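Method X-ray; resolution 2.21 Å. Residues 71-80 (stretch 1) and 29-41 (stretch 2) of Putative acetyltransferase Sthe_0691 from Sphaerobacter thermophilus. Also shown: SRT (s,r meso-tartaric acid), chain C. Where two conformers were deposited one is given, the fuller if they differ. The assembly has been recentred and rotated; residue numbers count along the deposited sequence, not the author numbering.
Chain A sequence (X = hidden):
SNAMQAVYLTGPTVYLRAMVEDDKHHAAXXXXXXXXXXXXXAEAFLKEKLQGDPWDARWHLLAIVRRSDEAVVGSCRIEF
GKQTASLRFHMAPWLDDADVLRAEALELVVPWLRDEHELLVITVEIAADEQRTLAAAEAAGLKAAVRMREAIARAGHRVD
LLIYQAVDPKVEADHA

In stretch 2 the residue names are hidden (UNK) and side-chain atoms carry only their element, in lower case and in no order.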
# COMPACT_ATOMS: atom_id res chain seq x y z
N ALA A 71 -6.30 7.06 33.44
CA ALA A 71 -6.19 6.69 32.04
C ALA A 71 -5.14 7.55 31.36
O ALA A 71 -5.06 8.77 31.57
CB ALA A 71 -7.52 6.86 31.35
N VAL A 72 -4.32 6.91 30.53
CA VAL A 72 -3.38 7.66 29.70
C VAL A 72 -4.21 8.21 28.54
O VAL A 72 -4.73 7.42 27.74
CB VAL A 72 -2.22 6.75 29.20
CG1 VAL A 72 -1.35 7.49 28.14
CG2 VAL A 72 -1.37 6.24 30.41
N VAL A 73 -4.37 9.54 28.49
CA VAL A 73 -5.22 10.18 27.51
C VAL A 73 -4.42 10.85 26.38
O VAL A 73 -5.00 11.33 25.38
CB VAL A 73 -6.20 11.19 28.17
CG1 VAL A 73 -7.08 10.48 29.20
CG2 VAL A 73 -5.42 12.39 28.81
N GLY A 74 -3.10 10.88 26.51
CA GLY A 74 -2.29 11.38 25.45
C GLY A 74 -0.83 11.32 25.80
O GLY A 74 -0.46 10.75 26.84
N SER A 75 -0.01 11.91 24.95
CA SER A 75 1.42 11.94 25.16
C SER A 75 1.96 13.27 24.69
O SER A 75 1.35 13.96 23.86
CB SER A 75 2.09 10.81 24.37
OG SER A 75 1.90 11.02 22.99
N CYS A 76 3.09 13.66 25.24
CA CYS A 76 3.75 14.86 24.79
C CYS A 76 5.13 14.43 24.35
O CYS A 76 5.94 13.95 25.18
CB CYS A 76 3.81 15.89 25.92
SG CYS A 76 4.75 17.35 25.42
N ARG A 77 5.41 14.58 23.06
CA ARG A 77 6.74 14.22 22.57
C ARG A 77 7.67 15.42 22.55
O ARG A 77 7.37 16.45 21.96
CB ARG A 77 6.67 13.58 21.19
CG ARG A 77 8.01 12.94 20.85
CD ARG A 77 8.05 12.31 19.46
NE ARG A 77 7.19 11.15 19.32
CZ ARG A 77 7.55 9.90 19.62
NH1 ARG A 77 8.76 9.63 20.14
NH2 ARG A 77 6.69 8.90 19.41
N ILE A 78 8.81 15.29 23.22
CA ILE A 78 9.72 16.39 23.32
C ILE A 78 11.07 16.03 22.70
O ILE A 78 11.59 14.93 22.94
CB ILE A 78 9.95 16.80 24.79
CG1 ILE A 78 8.62 17.10 25.50
CG2 ILE A 78 10.89 18.01 24.86
CD1 ILE A 78 8.75 17.15 27.04
N GLU A 79 11.65 16.96 21.94
CA GLU A 79 12.99 16.77 21.38
C GLU A 79 13.90 17.93 21.80
O GLU A 79 13.62 19.09 21.47
CB GLU A 79 12.90 16.62 19.84
CG GLU A 79 14.24 16.67 19.11
CD GLU A 79 14.15 17.20 17.68
OE1 GLU A 79 13.11 17.79 17.27
OE2 GLU A 79 15.16 17.03 16.95
N PHE A 80 14.94 17.64 22.56
CA PHE A 80 15.90 18.68 22.94
C PHE A 80 17.03 18.72 21.94
O PHE A 80 17.51 17.67 21.48
CB PHE A 80 16.50 18.47 24.34
CG PHE A 80 15.52 18.65 25.47
CD1 PHE A 80 15.10 17.56 26.22
CD2 PHE A 80 15.00 19.91 25.77
CE1 PHE A 80 14.18 17.70 27.25
CE2 PHE A 80 14.07 20.07 26.81
CZ PHE A 80 13.66 18.96 27.55
N UNK A 29 -2.82 1.07 19.45
CA UNK A 29 -3.82 1.30 18.39
C UNK A 29 -3.72 2.73 17.85
O UNK A 29 -3.83 2.95 16.65
c UNK A 29 -5.23 1.02 18.92
N UNK A 30 -3.46 3.70 18.72
CA UNK A 30 -3.37 5.08 18.25
C UNK A 30 -2.01 5.74 18.43
O UNK A 30 -1.74 6.76 17.80
c UNK A 30 -2.30 8.71 22.08
c UNK A 30 -4.92 5.03 21.26
n UNK A 30 -4.62 5.34 22.56
c UNK A 30 -4.43 5.94 18.93
c UNK A 30 -2.85 8.01 21.00
c UNK A 30 -3.64 6.87 21.26
c UNK A 30 -2.54 8.28 23.41
c UNK A 30 -3.31 7.17 23.68
c UNK A 30 -4.35 5.94 20.42
c UNK A 30 -3.85 6.47 22.59
N UNK A 31 -1.17 5.20 19.29
CA UNK A 31 0.10 5.87 19.53
C UNK A 31 1.21 5.21 18.74
O UNK A 31 1.48 4.03 18.92
c UNK A 31 3.07 8.63 21.42
c UNK A 31 0.45 5.92 21.00
c UNK A 31 4.21 7.89 21.73
c UNK A 31 1.85 7.99 21.19
c UNK A 31 4.13 6.50 21.81
c UNK A 31 2.90 5.86 21.56
c UNK A 31 1.76 6.61 21.26
N UNK A 32 1.86 5.98 17.88
CA UNK A 32 2.90 5.45 17.03
C UNK A 32 4.19 5.64 17.80
O UNK A 32 4.60 6.76 18.06
c UNK A 32 2.93 6.20 15.70
o UNK A 32 3.89 6.10 13.54
c UNK A 32 3.86 5.59 14.68
o UNK A 32 4.56 4.59 14.98
N UNK A 33 4.81 4.54 18.18
CA UNK A 33 6.08 4.56 18.89
C UNK A 33 7.27 4.89 18.01
O UNK A 33 8.34 5.21 18.53
o UNK A 33 5.58 3.09 20.67
c UNK A 33 6.33 3.19 19.48
N UNK A 34 7.10 4.81 16.69
CA UNK A 34 8.23 5.02 15.81
C UNK A 34 8.60 6.50 15.83
O UNK A 34 7.76 7.36 16.10
c UNK A 34 6.94 2.76 12.90
c UNK A 34 7.43 3.06 14.33
n UNK A 34 4.34 4.65 11.10
c UNK A 34 7.93 4.52 14.40
c UNK A 34 5.29 3.76 11.33
n UNK A 34 5.87 3.69 12.52
n UNK A 34 5.68 2.94 10.36
N UNK A 35 9.88 6.77 15.60
CA UNK A 35 10.35 8.15 15.68
C UNK A 35 9.99 8.95 14.45
O UNK A 35 10.13 8.47 13.33
c UNK A 35 12.44 8.88 19.69
c UNK A 35 12.72 6.51 19.26
c UNK A 35 12.72 7.61 20.16
c UNK A 35 11.85 8.22 15.97
c UNK A 35 12.18 8.00 17.42
c UNK A 35 12.45 6.71 17.89
c UNK A 35 12.15 9.06 18.33
N UNK A 36 9.51 10.18 14.66
CA UNK A 36 9.37 11.12 13.55
C UNK A 36 10.73 11.79 13.31
O UNK A 36 11.68 11.53 14.07
c UNK A 36 9.16 10.79 15.96
c UNK A 36 8.64 12.18 15.56
c UNK A 36 8.34 12.13 14.08
N UNK A 37 10.84 12.65 12.29
CA UNK A 37 12.14 13.34 12.08
C UNK A 37 12.47 14.35 13.17
O UNK A 37 13.63 14.54 13.52
c UNK A 37 12.28 12.86 9.60
c UNK A 37 12.31 13.96 10.66
c UNK A 37 11.22 15.02 10.35
N UNK A 38 11.43 14.98 13.73
CA UNK A 38 11.62 15.93 14.82
C UNK A 38 10.31 16.00 15.59
O UNK A 38 9.33 15.34 15.19
c UNK A 38 12.01 17.30 14.24
c UNK A 38 11.07 17.75 13.15
o UNK A 38 9.83 17.74 13.31
n UNK A 38 11.64 18.12 12.01
N UNK A 39 10.28 16.77 16.68
CA UNK A 39 9.05 16.96 17.45
C UNK A 39 8.33 18.27 17.11
O UNK A 39 7.23 18.51 17.58
c UNK A 39 9.34 16.91 18.95
N UNK A 40 8.95 19.12 16.31
CA UNK A 40 8.23 20.26 15.71
C UNK A 40 8.76 20.51 14.31
O UNK A 40 9.92 20.93 14.13
c UNK A 40 8.32 21.52 16.57
N UNK A 41 7.87 20.23 13.35
CA UNK A 41 8.04 20.28 11.90
C UNK A 41 8.68 21.51 11.23
O UNK A 41 9.32 21.39 10.18
c UNK A 41 6.62 20.27 11.34
c UNK A 41 6.31 19.15 10.56
n UNK A 41 2.48 17.54 10.30
n UNK A 41 2.58 17.37 12.62
n UNK A 41 4.17 18.60 11.50
c UNK A 41 3.07 17.84 11.46
c UNK A 41 4.82 19.19 10.34
O1 SRT C . 17.50 8.61 21.77
O11 SRT C . 17.00 10.07 23.30
C1 SRT C . 16.71 9.04 22.64
C2 SRT C . 15.40 8.27 22.87
O2 SRT C . 14.41 9.06 23.55
C3 SRT C . 15.54 7.00 23.71
O3 SRT C . 16.90 6.58 23.78
C4 SRT C . 14.64 5.89 23.19
O4 SRT C . 14.84 5.39 22.05
O41 SRT C . 13.72 5.48 23.93
O HOH W 1 8.45 6.65 20.79
O HOH W 2 15.72 15.43 14.83

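Stretch 2 runs without regular helix or strand past the strand of stretch 1, and its side chains can be identified in order. Position 29 carries a single carbon, out of reach of stretch 1; it is Ala29. At position 30, one carbon leads to fused five- and six-membered rings holding eight carbons and one nitrogen, and the six-membered ring lies near Gly74. Only tryptophan has such a system, so this is Trp30. Its CH2 comes 3.7 Å from Gly74 CA.

Position 31 has one carbon followed by a ring of six carbons with no hydroxyl, pointing toward the strand and meeting Ser75 and Arg77. This is Phe31. Ser75 OG lies 3.1 Å from Phe31 CE1 and has no polar partner in the model, while Arg77 NH2 is 3.5 Å from Phe31 CZ. Position 32 shows two carbons, the second bearing two oxygens: a short carboxylate, Asp32. Its side chain is directed sideways and makes no contact with the strand, but Asp32 O lies 3.3 Å from Arg77 NH2, near the guanidinium plane.

One carbon and one oxygen at position 33, directed away from the strand, make Ser33. Its carbonyl matters more here: water 1 donates to Ser33 O (2.7 Å) and accepts from Arg77 NH1 (3.1 Å), bridging the two stretches. Position 34 has three carbons, a nitrogen, and a carbon carrying two more nitrogens, again pointing away from stretch 1; it is Arg34. A salt bridge joins Arg34 NH2 to Asp32 OD2 at 2.9 Å, and Arg34 NE donates to Asp32 OD1, also at 2.9 Å. The backbone Arg34 N donates to the same Asp32 OD1 at 3.1 Å, so the aspartate ties together both the side chain and the main chain of this turn.

Position 35 again has one carbon and a six-carbon ring, which approaches Arg77: Phe35. Phe35 CE1 is 3.8 Å from Arg77 NH1, and Phe35 CZ is 3.6 Å from O4 of the bound meso-tartaric acid. At position 36 three carbons close a ring onto the backbone nitrogen, identifying Pro36; its CD covers one face of the guanidinium, 3.9 Å from Arg77 NE.

A carbon bearing two others at position 37, pointing away, gives Val37; water 2 lies 2.6 Å from Val37 O and 2.7 Å from Glu79 OE2, between the two stretches. Position 38 has two carbons, the second with one oxygen and one nitrogen: Asn38. Its CB approaches Glu79 OE1 to 3.3 Å. The single carbon at position 39 faces the strand and belongs to Ala39; its CB lies 3.6 Å from Arg77 O. Position 40, also one carbon, is Ala40, and position 41, with three carbons, a nitrogen and a carbon bearing two nitrogens, is Arg41, out of reach.

The contact centres on Arg77, whose extended start carries its guanidinium among the loop's carbonyls and rings. Farther along, Ala39 N donates to Glu79 OE1 (3.1 Å, 165°), the one direct hydrogen bond assigned across the stretches, anchoring the loop where the backbones approach closely.

Stretch 2 (29-41) AWFDSRFPVNAAR
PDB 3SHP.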